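Local coordinates for protein intracellular exo-alpha-(1->5)-L-arabinofuranosidase (Bifidobacterium longum, PDB 2Y2W) that hydrolyses terminal alpha-(1->5)-linked L-arabinofuranosyl units of arabinans, and also acts on arabinoxylan, in the breakdown of plant cell walls, at residues D[56-60]-D[397-403]; D[107-111]-D[147-152]; D[248-254]-D[277-282]; D[271-275]-D[324-328]; D[283-287]-D[309-313]. All coordinates share one frame; numbering follows the deposited sequence.

Contact 1. Residues D[56-60]-D[397-403]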
# COMPACT_ATOMS: atom_id res chain seq x y z
N VAL D 56 28.82 19.50 27.89
CA VAL D 56 27.74 19.30 26.92
C VAL D 56 26.94 18.05 27.32
O VAL D 56 25.73 18.14 27.54
CB VAL D 56 28.29 19.16 25.47
CG1 VAL D 56 27.14 19.03 24.48
CG2 VAL D 56 29.17 20.35 25.11
N ALA D 57 27.63 16.92 27.43
CA ALA D 57 27.03 15.63 27.76
C ALA D 57 28.10 14.56 27.95
O ALA D 57 29.27 14.78 27.63
CB ALA D 57 26.08 15.20 26.65
N ASP D 58 27.70 13.41 28.49
CA ASP D 58 28.53 12.21 28.46
C ASP D 58 28.59 11.71 27.02
O ASP D 58 27.56 11.65 26.34
CB ASP D 58 27.96 11.13 29.38
CG ASP D 58 26.58 10.65 28.95
OD1 ASP D 58 25.68 11.50 28.74
OD2 ASP D 58 26.39 9.42 28.81
N VAL D 59 29.78 11.38 26.55
CA VAL D 59 29.96 10.96 25.16
C VAL D 59 29.34 9.58 24.90
O VAL D 59 29.73 8.59 25.53
CB VAL D 59 31.44 11.01 24.70
CG1 VAL D 59 32.36 10.30 25.69
CG2 VAL D 59 31.60 10.44 23.29
N PRO D 60 28.34 9.52 23.99
CA PRO D 60 27.73 8.24 23.62
C PRO D 60 28.68 7.39 22.77
O PRO D 60 29.32 7.92 21.86
CB PRO D 60 26.51 8.66 22.81
CG PRO D 60 26.85 9.99 22.25
CD PRO D 60 27.75 10.65 23.25
N LYS D 397 30.73 18.26 20.10
CA LYS D 397 30.23 19.51 20.68
C LYS D 397 28.71 19.54 20.82
O LYS D 397 28.17 20.35 21.57
CB LYS D 397 30.72 20.73 19.88
CG LYS D 397 32.00 21.35 20.42
CD LYS D 397 32.75 22.16 19.36
CE LYS D 397 32.34 23.63 19.34
NZ LYS D 397 30.99 23.85 18.75
N HIS D 398 28.04 18.65 20.10
CA HIS D 398 26.58 18.55 20.16
C HIS D 398 26.10 17.12 20.45
O HIS D 398 24.99 16.74 20.05
CB HIS D 398 25.95 19.09 18.87
CG HIS D 398 26.19 20.55 18.64
ND1 HIS D 398 25.45 21.53 19.27
CD2 HIS D 398 27.09 21.19 17.87
CE1 HIS D 398 25.89 22.72 18.88
NE2 HIS D 398 26.88 22.54 18.03
N CYS D 399 26.91 16.35 21.16
CA CYS D 399 26.56 14.96 21.48
C CYS D 399 25.55 14.86 22.63
O CYS D 399 25.33 13.78 23.18
CB CYS D 399 27.81 14.11 21.73
SG CYS D 399 28.62 14.32 23.34
N ASP D 400 24.95 15.99 22.99
CA ASP D 400 23.86 16.02 23.96
C ASP D 400 22.54 15.69 23.28
O ASP D 400 21.63 15.16 23.92
CB ASP D 400 23.78 17.40 24.64
CG ASP D 400 23.57 18.54 23.65
OD1 ASP D 400 24.25 18.58 22.60
OD2 ASP D 400 22.72 19.42 23.93
N ARG D 401 22.46 16.00 22.00
CA ARG D 401 21.26 15.73 21.21
C ARG D 401 21.54 14.71 20.11
O ARG D 401 20.65 13.98 19.69
CB ARG D 401 20.70 17.02 20.63
CG ARG D 401 19.23 16.94 20.23
CD ARG D 401 18.32 16.76 21.44
NE ARG D 401 16.95 16.46 21.05
CZ ARG D 401 16.04 17.39 20.74
NH1 ARG D 401 16.35 18.68 20.77
NH2 ARG D 401 14.81 17.02 20.41
N VAL D 402 22.79 14.67 19.65
CA VAL D 402 23.23 13.66 18.70
C VAL D 402 23.85 12.50 19.48
O VAL D 402 25.04 12.53 19.83
CB VAL D 402 24.23 14.23 17.66
CG1 VAL D 402 24.67 13.15 16.68
CG2 VAL D 402 23.61 15.40 16.91
N ARG D 403 23.04 11.48 19.75
CA ARG D 403 23.48 10.34 20.54
C ARG D 403 23.95 9.17 19.68
O ARG D 403 24.36 8.13 20.20
CB ARG D 403 22.37 9.91 21.51
CG ARG D 403 21.89 11.00 22.47
CD ARG D 403 22.98 11.49 23.43
NE ARG D 403 23.54 10.40 24.24
CZ ARG D 403 24.48 10.56 25.17
NH1 ARG D 403 24.97 11.76 25.43
NH2 ARG D 403 24.93 9.51 25.84
O HOH W 1 24.66 20.71 26.38
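The guanidinium of Arg-403 is the flat group against which residues 56-60 settle. Pro-60 CB lies over one face, displaced toward the rim and 3.5 Å from Arg-403 NH2, while the methyl of Ala-57 sits at the edge, in the plane of the group. The carbonyl oxygen of Asp-58 lies at the edge too, tilted out of the plane, and accepts a hydrogen bond from Arg-403 NH1 at 2.7 Å; the N-H...O angle of 139° shows that this short bond is bent. NH1 of Arg-403 also donates to Cys-399 O at 3.0 Å, so a single nitrogen ties two backbone carbonyls, one from each segment. Turns at chi2 (-64°) and chi3 (-57°) fold the arginine chain back, which brings its end to both oxygens. The carboxylate of Asp-58 adds a salt bridge, OD2 to Arg-403 NH2 at 3.3 Å, whose individual N-H...O bonds are weak.

Beside this polar group, Cys-399 SG rests 3.8 Å from Pro-60 CD. Farther along, Val-56 CG1 lies 3.4 Å from Lys-397 O, and a water held by Val-56 O is weakly linked to Asp-400 OD2. Strand 57-58 belongs to the sheet that includes strand 444-456, whereas Arg-403 stands on strand 402-408, the last of the (beta/alpha)8 barrel, so the contact fastens the two beta systems together. The bond lengths imply that backbone carbonyls position the guanidinium, while the exposed carboxylate of Asp-58 probably contributes mainly through its charge.

Contact 2. Residues D[107-111]-D[147-152]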
# COMPACT_ATOMS: atom_id res chain seq x y z
N CYS D 107 29.22 0.43 16.40
CA CYS D 107 27.90 0.09 15.88
C CYS D 107 27.89 0.30 14.37
O CYS D 107 28.30 1.35 13.89
CB CYS D 107 26.83 0.96 16.54
SG CYS D 107 25.15 0.69 15.94
N VAL D 108 27.42 -0.70 13.64
CA VAL D 108 27.45 -0.66 12.18
C VAL D 108 26.04 -0.77 11.59
O VAL D 108 25.27 -1.66 11.94
CB VAL D 108 28.35 -1.78 11.58
CG1 VAL D 108 28.49 -1.61 10.08
CG2 VAL D 108 29.72 -1.78 12.24
N ARG D 109 25.73 0.16 10.69
CA ARG D 109 24.43 0.20 10.03
C ARG D 109 24.41 -0.73 8.82
O ARG D 109 25.36 -0.76 8.02
CB ARG D 109 24.09 1.64 9.63
CG ARG D 109 22.69 1.85 9.10
CD ARG D 109 22.33 3.32 9.15
NE ARG D 109 21.04 3.60 8.51
CZ ARG D 109 20.91 4.18 7.33
NH1 ARG D 109 21.97 4.57 6.64
NH2 ARG D 109 19.69 4.39 6.83
N TYR D 110 23.32 -1.50 8.69
CA TYR D 110 23.21 -2.57 7.71
C TYR D 110 21.73 -2.81 7.38
O TYR D 110 20.88 -2.66 8.26
CB TYR D 110 23.83 -3.85 8.29
CG TYR D 110 23.85 -5.04 7.35
CD1 TYR D 110 24.83 -5.18 6.37
CD2 TYR D 110 22.89 -6.05 7.46
CE1 TYR D 110 24.85 -6.27 5.52
CE2 TYR D 110 22.90 -7.14 6.61
CZ TYR D 110 23.88 -7.25 5.64
OH TYR D 110 23.89 -8.33 4.79
N PRO D 111 21.41 -3.16 6.11
CA PRO D 111 22.29 -3.27 4.94
C PRO D 111 22.21 -2.06 3.99
O PRO D 111 22.73 -2.14 2.88
CB PRO D 111 21.75 -4.51 4.24
CG PRO D 111 20.27 -4.50 4.55
CD PRO D 111 20.06 -3.67 5.80
N MET D 147 26.00 -12.73 1.33
CA MET D 147 25.87 -12.05 2.61
C MET D 147 24.42 -11.64 2.88
O MET D 147 23.73 -11.11 2.01
CB MET D 147 26.78 -10.83 2.67
CG MET D 147 28.23 -11.16 2.98
SD MET D 147 28.55 -11.46 4.74
CE MET D 147 28.16 -9.86 5.44
N GLY D 148 23.97 -11.92 4.10
CA GLY D 148 22.65 -11.54 4.58
C GLY D 148 22.73 -11.32 6.08
O GLY D 148 23.82 -11.25 6.64
N ILE D 149 21.57 -11.23 6.72
CA ILE D 149 21.51 -10.92 8.16
C ILE D 149 22.10 -12.03 9.04
O ILE D 149 22.65 -11.75 10.10
CB ILE D 149 20.07 -10.49 8.61
CG1 ILE D 149 20.08 -9.95 10.05
CG2 ILE D 149 19.06 -11.62 8.43
CD1 ILE D 149 20.98 -8.73 10.25
N ASP D 150 21.98 -13.29 8.60
CA ASP D 150 22.63 -14.42 9.26
C ASP D 150 24.14 -14.21 9.30
O ASP D 150 24.78 -14.36 10.35
CB ASP D 150 22.32 -15.73 8.53
CG ASP D 150 20.91 -16.25 8.78
OD1 ASP D 150 20.26 -15.85 9.77
OD2 ASP D 150 20.45 -17.10 7.97
N ASP D 151 24.70 -13.84 8.15
CA ASP D 151 26.14 -13.71 7.98
C ASP D 151 26.69 -12.43 8.61
O ASP D 151 27.73 -12.46 9.26
CB ASP D 151 26.51 -13.78 6.49
CG ASP D 151 26.12 -15.10 5.85
OD1 ASP D 151 26.67 -16.16 6.25
OD2 ASP D 151 25.26 -15.09 4.95
N PHE D 152 25.98 -11.32 8.41
CA PHE D 152 26.41 -10.05 8.99
C PHE D 152 26.34 -10.07 10.52
O PHE D 152 27.11 -9.38 11.19
CB PHE D 152 25.61 -8.86 8.44
CG PHE D 152 26.18 -7.53 8.84
CD1 PHE D 152 27.28 -7.00 8.17
CD2 PHE D 152 25.63 -6.82 9.90
CE1 PHE D 152 27.81 -5.77 8.55
CE2 PHE D 152 26.16 -5.59 10.29
CZ PHE D 152 27.25 -5.07 9.61
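The phenol oxygen of Tyr-110, hydrogen-bonded to His-70 NE2 outside the two segments, passes over the start of helix 149-159, 3.4 Å from Gly-148 CA. Tyr-110 stands on strand 107-110 of the (beta/alpha)8 barrel, and the helix belongs to the crossover from that strand to its parallel neighbour, strand 162-167. Gly-148 is the N-cap of the helix, and its carbonyl oxygen accepts from Phe-152 N at 2.8 Å, closing the first turn.

The contact centres on an offset stack of Tyr-110 and Phe-152: the ring centroids are 4.0 Å apart and the planes only 3° from parallel. The two side chains run in opposite directions, so each CB lies over the other residue's ring. Phe-152 CB is 3.8 Å from the Tyr-110 centroid, and Tyr-110 CB is 3.9 Å from the Phe-152 centroid. Extended first torsions help set up this overlap, with CG opposite the backbone N in Tyr-110 (chi1 -177°) and in Phe-152 (chi1 -170°). On the other face of the tyrosine ring lies Pro-111 CB, brought there after a cis peptide bond, so the phenol ring is sandwiched between proline and phenylalanine.

All touching residues are buried. From the strand's other side Arg-109 forms a salt bridge with Glu-340, the probable nucleophile. On the helix side, Ile-149 CD1 approaches Tyr-110 CD2 at 4.3 Å, and at the edge of the phenylalanine ring Val-108 CG1 meets Phe-152 CZ at 3.7 Å.

Contact 3. Residues D[248-254]-D[277-282]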
# COMPACT_ATOMS: atom_id res chain seq x y z
N LEU D 248 13.07 -1.89 22.02
CA LEU D 248 13.57 -1.44 20.73
C LEU D 248 13.80 0.06 20.70
O LEU D 248 13.10 0.82 21.37
CB LEU D 248 12.61 -1.83 19.60
CG LEU D 248 12.47 -3.30 19.17
CD1 LEU D 248 11.61 -3.37 17.92
CD2 LEU D 248 13.82 -3.99 18.94
N GLU D 249 14.78 0.48 19.91
CA GLU D 249 15.07 1.89 19.70
C GLU D 249 14.97 2.18 18.20
O GLU D 249 15.80 1.72 17.41
CB GLU D 249 16.45 2.25 20.26
CG GLU D 249 16.60 1.91 21.74
CD GLU D 249 17.99 2.21 22.30
OE1 GLU D 249 18.99 2.00 21.58
OE2 GLU D 249 18.07 2.64 23.47
N LEU D 250 13.95 2.95 17.82
CA LEU D 250 13.55 3.06 16.41
C LEU D 250 13.88 4.41 15.77
O LEU D 250 13.63 5.47 16.36
CB LEU D 250 12.06 2.75 16.27
CG LEU D 250 11.63 1.39 16.84
CD1 LEU D 250 10.11 1.29 16.91
CD2 LEU D 250 12.21 0.23 16.03
N VAL D 251 14.42 4.34 14.56
CA VAL D 251 14.88 5.52 13.82
C VAL D 251 13.96 5.83 12.64
O VAL D 251 13.74 4.97 11.78
CB VAL D 251 16.33 5.35 13.30
CG1 VAL D 251 16.87 6.67 12.76
CG2 VAL D 251 17.25 4.79 14.38
N ALA D 252 13.44 7.05 12.61
CA ALA D 252 12.66 7.55 11.47
C ALA D 252 13.57 8.29 10.51
O ALA D 252 14.53 8.95 10.93
CB ALA D 252 11.55 8.46 11.94
N CYS D 253 13.27 8.17 9.21
CA CYS D 253 13.99 8.91 8.18
C CYS D 253 13.76 10.40 8.34
O CYS D 253 12.62 10.85 8.48
CB CYS D 253 13.54 8.48 6.78
SG CYS D 253 13.80 6.75 6.35
N GLY D 254 14.85 11.16 8.33
CA GLY D 254 14.77 12.61 8.32
C GLY D 254 15.05 13.10 6.92
O GLY D 254 14.57 12.52 5.95
N ASN D 277 6.26 6.31 19.52
CA ASN D 277 7.01 5.06 19.31
C ASN D 277 8.37 5.25 18.64
O ASN D 277 9.02 4.28 18.25
CB ASN D 277 6.16 4.05 18.54
CG ASN D 277 4.85 3.76 19.24
OD1 ASN D 277 3.78 4.06 18.71
ND2 ASN D 277 4.92 3.18 20.43
N LEU D 278 8.79 6.51 18.52
CA LEU D 278 10.09 6.83 17.94
C LEU D 278 11.09 7.23 19.01
O LEU D 278 10.71 7.74 20.07
CB LEU D 278 9.97 7.94 16.88
CG LEU D 278 9.32 7.58 15.54
CD1 LEU D 278 9.16 8.83 14.70
CD2 LEU D 278 10.12 6.51 14.79
N ASP D 279 12.36 7.00 18.71
CA ASP D 279 13.44 7.30 19.64
C ASP D 279 14.49 8.19 18.98
O ASP D 279 15.16 8.98 19.65
CB ASP D 279 14.06 6.00 20.13
CG ASP D 279 13.05 5.09 20.82
OD1 ASP D 279 12.74 5.34 22.01
OD2 ASP D 279 12.56 4.14 20.17
N PHE D 280 14.62 8.06 17.66
CA PHE D 280 15.60 8.81 16.90
C PHE D 280 15.00 9.42 15.64
O PHE D 280 13.96 8.97 15.15
CB PHE D 280 16.76 7.91 16.48
CG PHE D 280 17.69 7.54 17.60
CD1 PHE D 280 18.79 8.34 17.89
CD2 PHE D 280 17.49 6.39 18.34
CE1 PHE D 280 19.67 8.01 18.92
CE2 PHE D 280 18.36 6.04 19.38
CZ PHE D 280 19.45 6.85 19.66
N VAL D 281 15.66 10.46 15.15
CA VAL D 281 15.41 10.99 13.81
C VAL D 281 16.77 11.04 13.10
O VAL D 281 17.77 11.45 13.68
CB VAL D 281 14.70 12.38 13.86
CG1 VAL D 281 15.49 13.40 14.68
CG2 VAL D 281 14.41 12.89 12.45
N SER D 282 16.79 10.60 11.84
CA SER D 282 18.04 10.45 11.10
C SER D 282 18.45 11.73 10.38
O SER D 282 17.60 12.44 9.84
CB SER D 282 17.95 9.30 10.10
OG SER D 282 17.26 9.69 8.93
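Ala-252 CB nestles against both methyls of Leu-278, CD1 and CD2 each 3.7 Å away, on one face of the sheet formed by strands 249-252 and 280-287; on the other face Val-251 CG2 packs on Phe-280 CB at 3.8 Å. These parallel strands are neighbours in the (beta/alpha)8 barrel and are joined through helix 265-274 as a beta-alpha-beta crossover. The directions of the two short segments differ by 34°.

Between the apolar layers, Ala-252 N donates to Phe-280 O at 3.2 Å in a nearly straight bond (178°), and Ser-282 N to Ala-252 O at 2.9 Å. Leu-250 O is gripped twice, by Asp-279 N and Phe-280 N. At the outer edge the Asp-279 carboxylate extends this pairing: its OD2 accepts from Leu-250 N at 3.0 Å on the anti side, with an N-H...O angle of 167°. An alanine in place of Asp-279 would remove that acceptor and is likely to leave Leu-250 N without its mate, tying the strand starts less firmly.

At the opposite end, where Cys-253 lies near Asn-214 and the probable acid/base Glu-215, Ser-282 OG accepts from Gly-254 N at 2.9 Å.

Contact 4. Residues D[271-275]-D[324-328]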
# COMPACT_ATOMS: atom_id res chain seq x y z
N LEU D 271 7.73 13.41 12.66
CA LEU D 271 7.94 13.21 14.10
C LEU D 271 6.70 13.55 14.94
O LEU D 271 6.46 12.89 15.94
CB LEU D 271 9.17 13.97 14.60
CG LEU D 271 10.54 13.61 14.00
CD1 LEU D 271 11.62 14.53 14.54
CD2 LEU D 271 10.91 12.14 14.23
N THR D 272 5.93 14.55 14.52
CA THR D 272 4.71 14.93 15.25
C THR D 272 3.71 13.78 15.33
O THR D 272 3.15 13.52 16.40
CB THR D 272 4.03 16.19 14.62
OG1 THR D 272 4.93 17.30 14.70
CG2 THR D 272 2.74 16.55 15.35
N LYS D 273 3.52 13.08 14.22
CA LYS D 273 2.56 11.97 14.16
C LYS D 273 3.08 10.72 14.86
O LYS D 273 2.35 10.10 15.65
CB LYS D 273 2.18 11.66 12.71
CG LYS D 273 0.95 10.77 12.58
CD LYS D 273 0.37 10.84 11.17
CE LYS D 273 -0.92 10.03 11.07
NZ LYS D 273 -1.53 10.13 9.71
N ALA D 274 4.32 10.35 14.59
CA ALA D 274 4.87 9.08 15.07
C ALA D 274 5.66 9.20 16.37
O ALA D 274 6.34 8.25 16.78
CB ALA D 274 5.72 8.44 13.98
N TYR D 275 5.55 10.35 17.04
CA TYR D 275 6.35 10.67 18.23
C TYR D 275 6.46 9.54 19.26
O TYR D 275 7.57 9.14 19.62
CB TYR D 275 5.86 11.96 18.90
CG TYR D 275 6.45 12.19 20.28
CD1 TYR D 275 7.78 12.58 20.44
CD2 TYR D 275 5.67 12.00 21.42
CE1 TYR D 275 8.32 12.78 21.70
CE2 TYR D 275 6.21 12.20 22.69
CZ TYR D 275 7.53 12.58 22.82
OH TYR D 275 8.05 12.78 24.08
N ALA D 324 7.83 18.61 17.94
CA ALA D 324 7.06 17.37 17.88
C ALA D 324 6.70 16.88 19.28
O ALA D 324 5.57 16.44 19.52
CB ALA D 324 7.82 16.30 17.11
N ARG D 325 7.66 16.96 20.21
CA ARG D 325 7.44 16.60 21.60
C ARG D 325 6.37 17.48 22.25
O ARG D 325 5.43 16.97 22.87
CB ARG D 325 8.75 16.66 22.40
CG ARG D 325 8.59 16.39 23.90
CD ARG D 325 9.86 16.68 24.70
NE ARG D 325 10.43 18.00 24.41
CZ ARG D 325 10.05 19.13 25.00
NH1 ARG D 325 9.09 19.13 25.92
NH2 ARG D 325 10.63 20.27 24.66
N GLU D 326 6.52 18.80 22.11
CA GLU D 326 5.59 19.75 22.73
C GLU D 326 4.20 19.78 22.08
O GLU D 326 3.23 20.18 22.71
CB GLU D 326 6.21 21.16 22.83
CG GLU D 326 6.75 21.73 21.52
CD GLU D 326 7.94 22.68 21.72
OE1 GLU D 326 8.52 22.72 22.83
OE2 GLU D 326 8.30 23.38 20.74
N ALA D 327 4.12 19.33 20.83
CA ALA D 327 2.83 19.14 20.15
C ALA D 327 2.08 17.94 20.72
O ALA D 327 0.85 17.90 20.68
CB ALA D 327 3.04 18.97 18.65
N ASN D 328 2.83 16.97 21.23
CA ASN D 328 2.27 15.77 21.86
C ASN D 328 2.32 15.80 23.39
O ASN D 328 2.12 14.77 24.04
CB ASN D 328 2.99 14.52 21.34
CG ASN D 328 2.61 14.16 19.92
OD1 ASN D 328 1.51 13.66 19.67
ND2 ASN D 328 3.51 14.42 18.99
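Two neighbouring helices on the outside of the (beta/alpha)8 barrel, 265-274 and 307-327, meet here near their C-terminal ends. Their backbones come very close: Thr-272 CA and Ala-324 CA are 4.3 Å apart, an approach consistent with the small side chain of Ala-324, whose CB touches Leu-271 CB at 3.7 Å. Ala-327 CB approaches Thr-272 CG2 at the outer margin.

The polar link is the amide of Asn-328. Its ND2 donates to Thr-272 O at 2.8 Å with an N-H...O angle of 169°; the nitrogen lies on a lone pair in the carbonyl plane, and the acceptor lies close to the amide plane. The same ND2 also donates to Ala-324 O at 2.9 Å, one turn back in its own helix.

Tyr-275 covers this join. With CG turned away from the backbone N (chi1 168°), its side chain slides past that of Asn-328 in the opposite direction, ring and amide planes 9° apart, and CD2 of Tyr-275 meets Asn-328 CB at 3.7 Å. Over one ring face, offset toward the rim, stands Arg-325 CA, 4.2 Å from the Tyr-275 centroid in a CH-pi contact. The phenol OH is hydrogen-bonded to Lys-332 O.

With two carbonyls of different helices bonded to one amide nitrogen, the Asn-328 side chain is probably held in one rotation, and the helix ends are coupled through it.

Contact 5. Residues D[283-287]-D[309-313]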
# COMPACT_ATOMS: atom_id res chain seq x y z
N CYS D 283 19.75 12.01 10.38
CA CYS D 283 20.31 13.13 9.64
C CYS D 283 21.39 12.62 8.70
O CYS D 283 22.22 11.79 9.08
CB CYS D 283 20.90 14.17 10.58
SG CYS D 283 19.72 14.92 11.71
N HIS D 284 21.37 13.13 7.46
CA HIS D 284 22.34 12.74 6.45
C HIS D 284 23.10 13.97 5.94
O HIS D 284 22.49 14.95 5.53
CB HIS D 284 21.64 12.01 5.29
CG HIS D 284 21.08 10.68 5.67
ND1 HIS D 284 21.07 9.60 4.81
CD2 HIS D 284 20.51 10.24 6.82
CE1 HIS D 284 20.52 8.56 5.41
NE2 HIS D 284 20.18 8.92 6.64
N ALA D 285 24.42 13.91 5.99
CA ALA D 285 25.26 15.05 5.62
C ALA D 285 26.55 14.64 4.91
O ALA D 285 27.49 14.15 5.53
CB ALA D 285 25.57 15.90 6.85
N TYR D 286 26.57 14.85 3.59
CA TYR D 286 27.76 14.59 2.78
C TYR D 286 28.39 15.90 2.30
O TYR D 286 27.67 16.86 2.00
CB TYR D 286 27.43 13.71 1.57
CG TYR D 286 27.08 12.27 1.90
CD1 TYR D 286 28.08 11.34 2.21
CD2 TYR D 286 25.76 11.83 1.86
CE1 TYR D 286 27.76 10.02 2.50
CE2 TYR D 286 25.43 10.50 2.14
CZ TYR D 286 26.44 9.61 2.46
OH TYR D 286 26.12 8.30 2.74
N TYR D 287 29.72 15.93 2.23
CA TYR D 287 30.45 17.13 1.81
C TYR D 287 31.63 16.80 0.90
O TYR D 287 32.25 15.75 1.06
CB TYR D 287 30.94 17.91 3.03
CG TYR D 287 29.88 18.20 4.06
CD1 TYR D 287 28.99 19.26 3.90
CD2 TYR D 287 29.76 17.41 5.20
CE1 TYR D 287 28.01 19.53 4.84
CE2 TYR D 287 28.78 17.66 6.15
CZ TYR D 287 27.91 18.72 5.97
OH TYR D 287 26.95 18.98 6.91
N ASP D 309 27.65 23.90 8.14
CA ASP D 309 26.44 23.31 7.58
C ASP D 309 25.84 22.32 8.58
O ASP D 309 24.64 22.35 8.85
CB ASP D 309 26.74 22.63 6.24
CG ASP D 309 25.49 22.10 5.55
OD1 ASP D 309 25.07 20.97 5.86
OD2 ASP D 309 24.93 22.82 4.69
N MET D 310 26.69 21.46 9.15
CA MET D 310 26.28 20.47 10.14
C MET D 310 25.72 21.11 11.42
O MET D 310 24.77 20.60 12.00
CB MET D 310 27.44 19.52 10.46
CG MET D 310 27.07 18.36 11.39
SD MET D 310 28.47 17.32 11.84
CE MET D 310 28.44 16.12 10.51
N THR D 311 26.33 22.21 11.85
CA THR D 311 25.86 22.95 13.03
C THR D 311 24.42 23.45 12.83
O THR D 311 23.56 23.23 13.69
CB THR D 311 26.82 24.13 13.38
OG1 THR D 311 28.14 23.61 13.61
CG2 THR D 311 26.35 24.86 14.64
N LYS D 312 24.17 24.11 11.70
CA LYS D 312 22.82 24.53 11.32
C LYS D 312 21.88 23.33 11.16
O LYS D 312 20.74 23.38 11.62
CB LYS D 312 22.85 25.36 10.03
CG LYS D 312 22.76 26.85 10.27
CD LYS D 312 22.82 27.63 8.96
CE LYS D 312 22.15 29.01 9.09
NZ LYS D 312 22.74 29.85 10.17
N PHE D 313 22.38 22.28 10.51
CA PHE D 313 21.65 21.02 10.35
C PHE D 313 21.14 20.50 11.70
O PHE D 313 19.95 20.22 11.86
CB PHE D 313 22.58 19.97 9.71
CG PHE D 313 21.87 18.91 8.90
CD1 PHE D 313 20.77 18.23 9.41
CD2 PHE D 313 22.32 18.59 7.63
CE1 PHE D 313 20.13 17.24 8.66
CE2 PHE D 313 21.69 17.61 6.87
CZ PHE D 313 20.59 16.93 7.39
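Tyr-287 and Asp-309 meet with the phenol ring and the carboxylate turned 76° apart, the Asp-309 CG lying at the ring's edge in its plane. The side chains cross obliquely, and Tyr-287 OH donates to Asp-309 OD1 at 2.9 Å, reaching the oxygen on its anti side and somewhat out of the carboxylate plane. Asp-309 CB flanks the same edge, 3.6 Å from Tyr-287 CE1, and Met-310 CB lies 3.6 Å from the phenol OH. A phenylalanine in place of Tyr-287 would lack the hydroxyl and would probably leave Asp-309 OD1 without this donor, removing the hydrogen bond from strand to helix.

One helical turn on, Phe-313 addresses the strand obliquely, its ring end resting against three successive residues. CE1 of Phe-313 touches Cys-283 CB at 3.7 Å, and the Cys-283 sulfur stands 4.9 Å from the ring centroid, 59° off its normal, an oblique sulfur-aromatic contact. CE2 of Phe-313 comes close to His-284 O and, at 4.2 Å, to Ala-285 CB. Phe-263 and Phe-338 meet the same ring edge-to-face.

The strand and helix segments run antiparallel (168°), their axes 10.0 Å apart, as in a (beta/alpha)8 barrel. Cys-283, Ala-285 and Tyr-287 point to the helix, while on the strand's other side His-284 is hydrogen-bonded to Glu-215 and Tyr-286 to Glu-340, the probable acid/base and nucleophile of this family 51 glycosidase.

How the contacts relate
Contacts 1, 2, 3 and 5 all reach the eight-stranded parallel barrel, and contact 4 joins two helices around it. Along the chain, contact 1 encloses the other four, bringing the segment before the first barrel strand to the start of the last. Contacts 3 and 5 share strand 280-287, with centres about 18 Å apart, while contacts 4 and 5 share helix 307-327. Contacts 3 and 4, with centres about 12 Å apart, interlock through Leu-271, which packs on Leu-278 and Val-281. Contact 2 lies across the chain's centre from contact 5, their centres about 26 Å apart. Contacts 2, 3 and 5 hold strands that carry or adjoin the probable catalytic residues, while contact 4 lies on the barrel's outside.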